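PDB 4Z5H: antitoxin HipB, which neutralises the toxin HipA as its antitoxin partner and, as a homodimer, binds and bends operator DNA to repress the hipBA operon. Local coordinates for residues Thr54-Lys57 / Ile58-Ser61; Ala27-Ala30 / Lys31-Gly34; Thr9-Ala12 / Asn13-Leu17. The protein carries 1 engineered substitution. One frame throughout, in Å; residues are numbered along the deposited sequence.

Interaction 1 (Thr54-Lys57 / Ile58-Ser61); sequences TFFK and ILQS. With nucleotides of chain B.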
ATOM      1  N   THR A  54       5.968   3.898  -5.582  1.00 12.94           N
ATOM      2  CA  THR A  54       7.108   3.039  -5.365  1.00 12.96           C
ATOM      3  C   THR A  54       6.634   1.661  -4.902  1.00 10.51           C
ATOM      4  O   THR A  54       7.079   0.669  -5.415  1.00 10.97           O
ATOM      5  CB  THR A  54       8.090   3.648  -4.358  1.00 13.46           C
ATOM      6  OG1 THR A  54       8.714   4.791  -4.936  1.00 13.73           O
ATOM      7  CG2 THR A  54       9.142   2.646  -3.965  1.00 10.85           C
ATOM      8  N   PHE A  55       5.673   1.625  -3.994  1.00 10.34           N
ATOM      9  CA  PHE A  55       5.179   0.371  -3.474  1.00 10.38           C
ATOM     10  C   PHE A  55       4.608  -0.503  -4.598  1.00 12.65           C
ATOM     11  O   PHE A  55       4.996  -1.634  -4.722  1.00  8.82           O
ATOM     12  CB  PHE A  55       4.110   0.657  -2.417  1.00  7.51           C
ATOM     13  CG  PHE A  55       3.180  -0.490  -2.131  1.00 10.88           C
ATOM     14  CD1 PHE A  55       3.661  -1.747  -1.830  1.00 10.65           C
ATOM     15  CD2 PHE A  55       1.819  -0.302  -2.163  1.00 13.59           C
ATOM     16  CE1 PHE A  55       2.805  -2.782  -1.559  1.00 11.16           C
ATOM     17  CE2 PHE A  55       0.947  -1.338  -1.894  1.00 15.61           C
ATOM     18  CZ  PHE A  55       1.445  -2.581  -1.592  1.00 12.90           C
ATOM     19  N   PHE A  56       3.746   0.050  -5.441  1.00  8.51           N
ATOM     20  CA  PHE A  56       3.155  -0.725  -6.518  1.00  9.11           C
ATOM     21  C   PHE A  56       4.156  -1.241  -7.552  1.00  9.34           C
ATOM     22  O   PHE A  56       4.016  -2.316  -8.041  1.00 10.25           O
ATOM     23  CB  PHE A  56       1.926  -0.054  -7.133  1.00 10.30           C
ATOM     24  CG  PHE A  56       0.687  -0.227  -6.310  1.00 10.61           C
ATOM     25  CD1 PHE A  56      -0.032  -1.405  -6.351  1.00  8.55           C
ATOM     26  CD2 PHE A  56       0.269   0.766  -5.454  1.00 11.01           C
ATOM     27  CE1 PHE A  56      -1.150  -1.578  -5.570  1.00  9.55           C
ATOM     28  CE2 PHE A  56      -0.855   0.604  -4.671  1.00  9.08           C
ATOM     29  CZ  PHE A  56      -1.561  -0.567  -4.720  1.00  9.47           C
ATOM     30  N   LYS A  57       5.162  -0.446  -7.851  1.00  8.75           N
ATOM     31  CA  LYS A  57       6.199  -0.841  -8.775  1.00 13.14           C
ATOM     32  C   LYS A  57       6.997  -2.039  -8.255  1.00 11.64           C
ATOM     33  O   LYS A  57       7.222  -2.977  -8.968  1.00 13.05           O
ATOM     34  CB  LYS A  57       7.110   0.335  -9.080  1.00 12.02           C
ATOM     35  CG  LYS A  57       6.462   1.359  -9.986  1.00 15.93           C
ATOM     36  CD  LYS A  57       7.397   2.487 -10.337  1.00 19.29           C
ATOM     37  CE  LYS A  57       6.767   3.398 -11.368  1.00 21.15           C
ATOM     38  NZ  LYS A  57       7.623   4.565 -11.594  1.00 24.12           N
ATOM     39  N   ILE A  58       7.378  -1.975  -6.988  1.00 12.15           N
ATOM     40  CA  ILE A  58       8.081  -3.060  -6.327  1.00 11.14           C
ATOM     41  C   ILE A  58       7.210  -4.316  -6.278  1.00 11.81           C
ATOM     42  O   ILE A  58       7.671  -5.388  -6.565  1.00 11.46           O
ATOM     43  CB  ILE A  58       8.614  -2.661  -4.935  1.00 10.99           C
ATOM     44  CG1 ILE A  58       9.669  -1.567  -5.074  1.00 10.54           C
ATOM     45  CG2 ILE A  58       9.243  -3.847  -4.242  1.00  9.31           C
ATOM     46  CD1 ILE A  58      10.056  -0.883  -3.795  1.00  9.23           C
ATOM     47  N   LEU A  59       5.926  -4.141  -6.008  1.00 10.01           N
ATOM     48  CA  LEU A  59       5.011  -5.250  -5.966  1.00 10.92           C
ATOM     49  C   LEU A  59       5.010  -5.958  -7.310  1.00 11.70           C
ATOM     50  O   LEU A  59       5.104  -7.152  -7.350  1.00 14.61           O
ATOM     51  CB  LEU A  59       3.598  -4.745  -5.737  1.00 10.51           C
ATOM     52  CG  LEU A  59       2.779  -4.913  -4.484  1.00 17.75           C
ATOM     53  CD1 LEU A  59       1.314  -4.669  -4.773  1.00 11.84           C
ATOM     54  CD2 LEU A  59       3.012  -6.178  -3.687  1.00 12.01           C
ATOM     55  N   GLN A  60       4.970  -5.195  -8.393  1.00 11.26           N
ATOM     56  CA  GLN A  60       5.019  -5.748  -9.732  1.00 13.99           C
ATOM     57  C   GLN A  60       6.321  -6.522  -9.980  1.00 16.01           C
ATOM     58  O   GLN A  60       6.284  -7.616 -10.490  1.00 16.92           O
ATOM     59  CB  GLN A  60       4.879  -4.656 -10.787  1.00 14.50           C
ATOM     60  CG  GLN A  60       4.760  -5.210 -12.192  1.00 19.07           C
ATOM     61  CD  GLN A  60       5.236  -4.271 -13.285  1.00 25.04           C
ATOM     62  OE1 GLN A  60       5.796  -3.222 -13.027  1.00 29.74           O
ATOM     63  NE2 GLN A  60       4.978  -4.646 -14.514  1.00 24.88           N
ATOM     64  N   SER A  61       7.430  -5.965  -9.531  1.00 11.27           N
ATOM     65  CA  SER A  61       8.732  -6.588  -9.695  1.00 14.73           C
ATOM     66  C   SER A  61       8.784  -7.946  -8.999  1.00 14.56           C
ATOM     67  O   SER A  61       9.448  -8.823  -9.467  1.00 15.77           O
ATOM     68  CB  SER A  61       9.877  -5.686  -9.224  1.00 14.58           C
ATOM     69  OG  SER A  61      10.045  -5.722  -7.851  1.00 10.59           O
TER
ATOM     70  P    DA B  13      10.160   7.024  -2.546  1.00 16.38           P
ATOM     71  OP1  DA B  13       8.935   6.387  -3.013  1.00 17.78           O
ATOM     72  OP2  DA B  13      11.112   6.265  -1.751  1.00 19.26           O
ATOM     73  O5'  DA B  13      10.925   7.625  -3.797  1.00 19.00           O
ATOM     74  C5'  DA B  13      10.235   8.396  -4.788  1.00 24.25           C
ATOM     75  C4'  DA B  13      11.225   8.974  -5.771  1.00 25.06           C
ATOM     76  O4'  DA B  13      11.964  10.041  -5.141  1.00 22.90           O
ATOM     77  C3'  DA B  13      12.264   7.971  -6.285  1.00 25.18           C
ATOM     78  O3'  DA B  13      12.219   7.936  -7.709  1.00 36.41           O
ATOM     79  C2'  DA B  13      13.586   8.505  -5.769  1.00 26.54           C
ATOM     80  C1'  DA B  13      13.298   9.979  -5.585  1.00 28.51           C
ATOM     81  N9   DA B  13      14.138  10.629  -4.587  1.00 23.56           N
ATOM     82  C8   DA B  13      14.554  10.126  -3.382  1.00 23.14           C
ATOM     83  N7   DA B  13      15.325  10.940  -2.707  1.00 25.99           N
ATOM     84  C5   DA B  13      15.430  12.054  -3.526  1.00 24.79           C
ATOM     85  C6   DA B  13      16.117  13.270  -3.385  1.00 25.13           C
ATOM     86  N6   DA B  13      16.850  13.586  -2.319  1.00 22.86           N
ATOM     87  N1   DA B  13      16.021  14.166  -4.389  1.00 27.27           N
ATOM     88  C2   DA B  13      15.286  13.850  -5.460  1.00 28.93           C
ATOM     89  N3   DA B  13      14.594  12.741  -5.709  1.00 29.11           N
ATOM     90  C4   DA B  13      14.710  11.873  -4.692  1.00 25.66           C
TER

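Interaction 2 (Ala27-Ala30 / Lys31-Gly34); sequences AELA and KKIG. Engineered in segment 27-30: Ala27 (natural residue Ser).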
ATOM      1  N   ALA A  27      19.056  -4.759  -6.892  1.00 15.56           N
ATOM      2  CA  ALA A  27      19.469  -4.187  -8.156  1.00 15.54           C
ATOM      3  C   ALA A  27      18.699  -4.740  -9.349  1.00 16.57           C
ATOM      4  O   ALA A  27      18.269  -3.991 -10.190  1.00 19.54           O
ATOM      5  CB  ALA A  27      20.959  -4.369  -8.360  1.00 17.82           C
ATOM      6  N   GLU A  28      18.509  -6.044  -9.393  1.00 15.02           N
ATOM      7  CA  GLU A  28      17.719  -6.642 -10.450  1.00 19.62           C
ATOM      8  C   GLU A  28      16.240  -6.244 -10.467  1.00 22.51           C
ATOM      9  O   GLU A  28      15.699  -6.023 -11.522  1.00 22.17           O
ATOM     10  CB  GLU A  28      17.913  -8.155 -10.569  1.00 22.80           C
ATOM     11  CG  GLU A  28      17.301  -8.995  -9.487  1.00 20.22           C
ATOM     12  CD  GLU A  28      17.581 -10.472  -9.668  1.00 25.72           C
ATOM     13  OE1 GLU A  28      18.125 -11.086  -8.760  1.00 25.56           O
ATOM     14  OE2 GLU A  28      17.250 -11.018 -10.718  1.00 30.83           O
ATOM     15  N   LEU A  29      15.600  -6.152  -9.315  1.00 16.27           N
ATOM     16  CA  LEU A  29      14.237  -5.661  -9.282  1.00 17.32           C
ATOM     17  C   LEU A  29      14.156  -4.204  -9.756  1.00 19.96           C
ATOM     18  O   LEU A  29      13.333  -3.857 -10.581  1.00 19.18           O
ATOM     19  CB  LEU A  29      13.641  -5.805  -7.886  1.00 15.03           C
ATOM     20  CG  LEU A  29      13.651  -7.195  -7.258  1.00 16.41           C
ATOM     21  CD1 LEU A  29      12.928  -7.209  -5.929  1.00 15.81           C
ATOM     22  CD2 LEU A  29      13.044  -8.207  -8.189  1.00 19.43           C
ATOM     23  N   ALA A  30      15.069  -3.384  -9.267  1.00 16.87           N
ATOM     24  CA  ALA A  30      15.091  -1.979  -9.562  1.00 17.79           C
ATOM     25  C   ALA A  30      15.242  -1.741 -11.059  1.00 25.16           C
ATOM     26  O   ALA A  30      14.614  -0.865 -11.597  1.00 24.10           O
ATOM     27  CB  ALA A  30      16.211  -1.300  -8.808  1.00 16.22           C
ATOM     28  N   LYS A  31      16.075  -2.535 -11.704  1.00 21.88           N
ATOM     29  CA  LYS A  31      16.260  -2.468 -13.137  1.00 26.70           C
ATOM     30  C   LYS A  31      15.013  -2.837 -13.913  1.00 28.43           C
ATOM     31  O   LYS A  31      14.659  -2.187 -14.867  1.00 30.46           O
ATOM     32  CB  LYS A  31      17.378  -3.386 -13.557  1.00 27.67           C
ATOM     33  CG  LYS A  31      17.797  -3.218 -14.994  1.00 37.95           C
ATOM     34  CD  LYS A  31      19.220  -3.681 -15.184  1.00 44.37           C
ATOM     35  CE  LYS A  31      19.422  -4.304 -16.549  1.00 55.39           C
ATOM     36  NZ  LYS A  31      20.812  -4.817 -16.646  1.00 64.97           N
ATOM     37  N   LYS A  32      14.354  -3.883 -13.463  1.00 25.67           N
ATOM     38  CA  LYS A  32      13.192  -4.400 -14.113  1.00 25.95           C
ATOM     39  C   LYS A  32      12.108  -3.325 -14.143  1.00 29.22           C
ATOM     40  O   LYS A  32      11.426  -3.170 -15.133  1.00 26.64           O
ATOM     41  CB  LYS A  32      12.720  -5.655 -13.373  1.00 27.15           C
ATOM     42  CG  LYS A  32      11.554  -6.383 -14.006  1.00 34.86           C
ATOM     43  CD  LYS A  32      11.501  -7.856 -13.624  1.00 38.05           C
ATOM     44  CE  LYS A  32      10.978  -8.069 -12.208  1.00 39.32           C
ATOM     45  NZ  LYS A  32      10.937  -9.483 -11.736  1.00 36.28           N
ATOM     46  N   ILE A  33      11.972  -2.571 -13.067  1.00 23.05           N
ATOM     47  CA  ILE A  33      10.912  -1.584 -12.954  1.00 25.69           C
ATOM     48  C   ILE A  33      11.335  -0.135 -13.168  1.00 25.08           C
ATOM     49  O   ILE A  33      10.548   0.754 -12.997  1.00 28.53           O
ATOM     50  CB  ILE A  33      10.154  -1.713 -11.619  1.00 24.86           C
ATOM     51  CG1 ILE A  33      11.091  -1.497 -10.439  1.00 19.10           C
ATOM     52  CG2 ILE A  33       9.450  -3.051 -11.534  1.00 20.89           C
ATOM     53  CD1 ILE A  33      10.412  -1.634  -9.105  1.00 17.54           C
ATOM     54  N   GLY A  34      12.574   0.080 -13.559  1.00 23.29           N
ATOM     55  CA  GLY A  34      13.088   1.415 -13.754  1.00 24.46           C
ATOM     56  C   GLY A  34      13.131   2.392 -12.602  1.00 27.47           C
ATOM     57  O   GLY A  34      12.812   3.539 -12.762  1.00 26.71           O
TER

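Interaction 3 (Thr9-Ala12 / Asn13-Leu17); sequences TQLA and NAMKL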
ATOM      1  N   THR A   9       5.997  -0.964   8.037  1.00  9.75           N
ATOM      2  CA  THR A   9       7.059  -1.862   8.453  1.00 11.93           C
ATOM      3  C   THR A   9       6.718  -3.337   8.198  1.00 11.41           C
ATOM      4  O   THR A   9       7.515  -4.052   7.650  1.00 11.02           O
ATOM      5  CB  THR A   9       7.384  -1.682   9.950  1.00 13.91           C
ATOM      6  OG1 THR A   9       7.883  -0.374  10.177  1.00 12.96           O
ATOM      7  CG2 THR A   9       8.402  -2.713  10.417  1.00 18.15           C
ATOM      8  N   GLN A  10       5.514  -3.742   8.552  1.00  9.85           N
ATOM      9  CA  GLN A  10       5.044  -5.086   8.309  1.00 10.76           C
ATOM     10  C   GLN A  10       5.014  -5.369   6.809  1.00 11.28           C
ATOM     11  O   GLN A  10       5.398  -6.421   6.381  1.00 10.73           O
ATOM     12  CB  GLN A  10       3.654  -5.291   8.903  1.00 10.62           C
ATOM     13  CG  GLN A  10       3.598  -5.410  10.411  1.00 12.04           C
ATOM     14  CD  GLN A  10       2.189  -5.455  10.960  1.00 15.23           C
ATOM     15  OE1 GLN A  10       1.253  -5.749  10.268  1.00 11.36           O
ATOM     16  NE2 GLN A  10       2.059  -5.166  12.222  1.00 14.60           N
ATOM     17  N   LEU A  11       4.574  -4.391   6.039  1.00  9.06           N
ATOM     18  CA  LEU A  11       4.513  -4.524   4.604  1.00  8.88           C
ATOM     19  C   LEU A  11       5.900  -4.719   3.990  1.00  9.56           C
ATOM     20  O   LEU A  11       6.088  -5.593   3.182  1.00  9.08           O
ATOM     21  CB  LEU A  11       3.848  -3.302   3.992  1.00  7.17           C
ATOM     22  CG  LEU A  11       3.728  -3.245   2.475  1.00 10.38           C
ATOM     23  CD1 LEU A  11       3.128  -4.489   1.861  1.00 13.35           C
ATOM     24  CD2 LEU A  11       3.015  -1.982   2.026  1.00  9.25           C
ATOM     25  N   ALA A  12       6.841  -3.885   4.403  1.00  9.47           N
ATOM     26  CA  ALA A  12       8.207  -3.943   3.917  1.00 11.14           C
ATOM     27  C   ALA A  12       8.890  -5.262   4.294  1.00 12.00           C
ATOM     28  O   ALA A  12       9.547  -5.858   3.487  1.00 11.17           O
ATOM     29  CB  ALA A  12       9.009  -2.763   4.429  1.00 10.10           C
ATOM     30  N   ASN A  13       8.688  -5.710   5.525  1.00 11.73           N
ATOM     31  CA  ASN A  13       9.264  -6.947   5.986  1.00 12.82           C
ATOM     32  C   ASN A  13       8.742  -8.119   5.161  1.00 15.51           C
ATOM     33  O   ASN A  13       9.509  -8.950   4.760  1.00 11.55           O
ATOM     34  CB  ASN A  13       8.953  -7.189   7.465  1.00 16.49           C
ATOM     35  CG  ASN A  13       9.697  -6.245   8.395  1.00 15.48           C
ATOM     36  OD1 ASN A  13      10.517  -5.488   7.970  1.00 21.42           O
ATOM     37  ND2 ASN A  13       9.391  -6.296   9.649  1.00 13.92           N
ATOM     38  N   ALA A  14       7.442  -8.151   4.893  1.00 10.16           N
ATOM     39  CA  ALA A  14       6.858  -9.192   4.065  1.00 11.46           C
ATOM     40  C   ALA A  14       7.376  -9.205   2.618  1.00 11.65           C
ATOM     41  O   ALA A  14       7.645 -10.232   2.060  1.00 11.87           O
ATOM     42  CB  ALA A  14       5.351  -9.083   4.061  1.00 14.34           C
ATOM     43  N   MET A  15       7.483  -8.036   2.024  1.00  8.61           N
ATOM     44  CA  MET A  15       8.006  -7.909   0.687  1.00 10.12           C
ATOM     45  C   MET A  15       9.486  -8.262   0.527  1.00  8.91           C
ATOM     46  O   MET A  15       9.862  -8.833  -0.456  1.00  9.54           O
ATOM     47  CB  MET A  15       7.652  -6.573   0.085  1.00  8.87           C
ATOM     48  CG  MET A  15       6.169  -6.488  -0.188  1.00  9.99           C
ATOM     49  SD  MET A  15       5.595  -4.860  -0.574  1.00 12.02           S
ATOM     50  CE  MET A  15       6.210  -4.690  -2.222  1.00  7.77           C
ATOM     51  N   LYS A  16      10.291  -7.890   1.511  1.00  9.44           N
ATOM     52  CA  LYS A  16      11.701  -8.246   1.548  1.00 10.93           C
ATOM     53  C   LYS A  16      11.837  -9.765   1.628  1.00 13.15           C
ATOM     54  O   LYS A  16      12.661 -10.349   0.978  1.00 13.13           O
ATOM     55  CB  LYS A  16      12.396  -7.593   2.728  1.00  9.64           C
ATOM     56  CG  LYS A  16      13.874  -7.917   2.851  1.00 13.56           C
ATOM     57  CD  LYS A  16      14.514  -7.193   4.017  1.00 15.10           C
ATOM     58  CE  LYS A  16      15.971  -7.575   4.224  1.00 19.17           C
ATOM     59  NZ  LYS A  16      16.630  -6.705   5.212  1.00 17.48           N
ATOM     60  N   LEU A  17      10.988 -10.384   2.432  1.00 13.89           N
ATOM     61  CA  LEU A  17      11.015 -11.817   2.594  1.00 13.67           C
ATOM     62  C   LEU A  17      10.739 -12.510   1.270  1.00 16.26           C
ATOM     63  O   LEU A  17      11.422 -13.435   0.923  1.00 15.49           O
ATOM     64  CB  LEU A  17      10.021 -12.253   3.658  1.00 18.19           C
ATOM     65  CG  LEU A  17       9.981 -13.739   4.021  1.00 27.44           C
ATOM     66  CD1 LEU A  17      11.348 -14.257   4.430  1.00 23.53           C
ATOM     67  CD2 LEU A  17       8.964 -13.993   5.122  1.00 31.25           C
TER

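Interaction 1 (Thr54-Lys57 / Ile58-Ser61)
Leu59 meets both Phe55 and Phe56 one helical turn back, and its side chain can be followed outward. CB lies 3.4 Å from Phe56 O, close to the backbone. CG comes 3.6 Å from CE1 of Phe55, the two side chains being inclined to one another. Of its branches, CD1 touches both phenyls, 3.8 Å from Phe55 CZ and 3.9 Å from Phe56 CD1, while CD2 stays with Phe55 CE1 at 4.0 Å. The rings also meet each other: Phe55 CE2 sits above one face of Phe56, offset toward its rim. Leu64 and Met66 of strand 64-70 and Leu68 of the second subunit add to the apolar surroundings of Leu59. On another side of helix 52-61, Thr54 turns its methyl CG2 to Ile58 CD1 (3.6 Å), since chi1 of -69° sets CG2 opposite the backbone N. The same rotation leaves OG1 beside that N, from where it donates a short 2.5 Å hydrogen bond to OP1 of DA13 in chain B. The helix thus joins hydrocarbon contacts, some reaching the dimer partner, to a phosphate bond that by its chemistry probably reads no base.

Interaction 2 (Ala27-Ala30 / Lys31-Gly34)
Lys31 N donates to Ala27 O at 3.0 Å with an N-H...O angle of 156°, the shortest hydrogen bond between residues 27-30 and 31-34. Ala27 is an engineered residue, serine in the natural protein, and the bond uses only its backbone. One residue on, Lys32 N reaches Glu28 O at 3.2 Å. Leu29 O then receives Ile33 N, and the side chain of Ile33 folds over the same oxygen: chi1 of 61° puts CG1 between the backbone N and carbonyl carbon, 3.3 Å from Leu29 O. Gly34 leaves the helix with a phi of 61° in a Schellman motif, where its N makes a weak 3.3 Å bond to Lys31 O. Glu28 OE2 and Lys32 NZ, 6.6 Å apart, form no salt bridge, although their opposite charges may attract weakly; each side chain has another partner. Glu28 OE1 accepts from the N of Thr25, just ahead of helix 26-33, as in one half of a capping box; Lys32 NZ bonds to Ser61 O. Leu29 and Ala30 pack on Ile40 of helix 37-45, the other helix of the helix-turn-helix. The first helix of the DNA-binding motif is thus held by backbone bonds inside, with polar ties at its start and to helix 52-61.

Interaction 3 (Thr9-Ala12 / Asn13-Leu17)
This is a one-turn contact within helix 8-21, the first helix of the chain, where the side chains of Leu11 and Met15 run side by side on the buried face while Thr9 and Asn13 pair on the exposed one. Four successive backbone bonds support it; the outer two, Asn13 N to Thr9 O and Lys16 N to Ala12 O, are both 2.9 Å, and their N-H...O angles of 163° and 162° indicate a regular helix. On the inner face Leu11 CD1 lies 3.5 Å from Met15 SD, and Leu11 CG is next at 3.9 Å. Met15 CG passes Leu11 O at 3.5 Å before the chain bends at chi3 (74°), which turns CE out of the extended path. Met15 also meets Phe55, Ile58 and Leu59 of helix 52-61, and Leu68 of the second subunit, whose Phe56 packs on Leu11. On the outer face the Asn13 amide lies alongside Thr9, with ND2 3.8 Å from the methyl CG2. Asn13 OD1 and Thr9 O are 3.3 Å apart, two acceptors that do not bond. The buried Ala12 packs against Phe43 of helix 37-45 and Pro47. The pattern is that of an amphipathic helix: the thioether of Met15 and the branched Leu11 pack on helix 52-61 and on the second subunit, while hydroxyl and amide groups occupy the other face.

How the interactions relate
From the N terminus the contacts come in series: interaction 3 in helix 8-21, interaction 2 in helix 26-33, interaction 1 in helix 52-61. Each spans a single helical turn, closes no long loop, and neither nests in nor crosses another. Helix 52-61 links the other two. Phe55 CE1 lies 3.6 Å from Met15 SD toward interaction 3, and Ser61 CB lies 3.5 Å from Ile33 CG2, a packing contact, toward interaction 2. Interactions 2 and 3 do not touch, their centres being about 18 Å apart. Interactions 1 and 3 both reach the second subunit, so the first helix of the helix-turn-helix is joined through helix 52-61 to the dimer side of the fold.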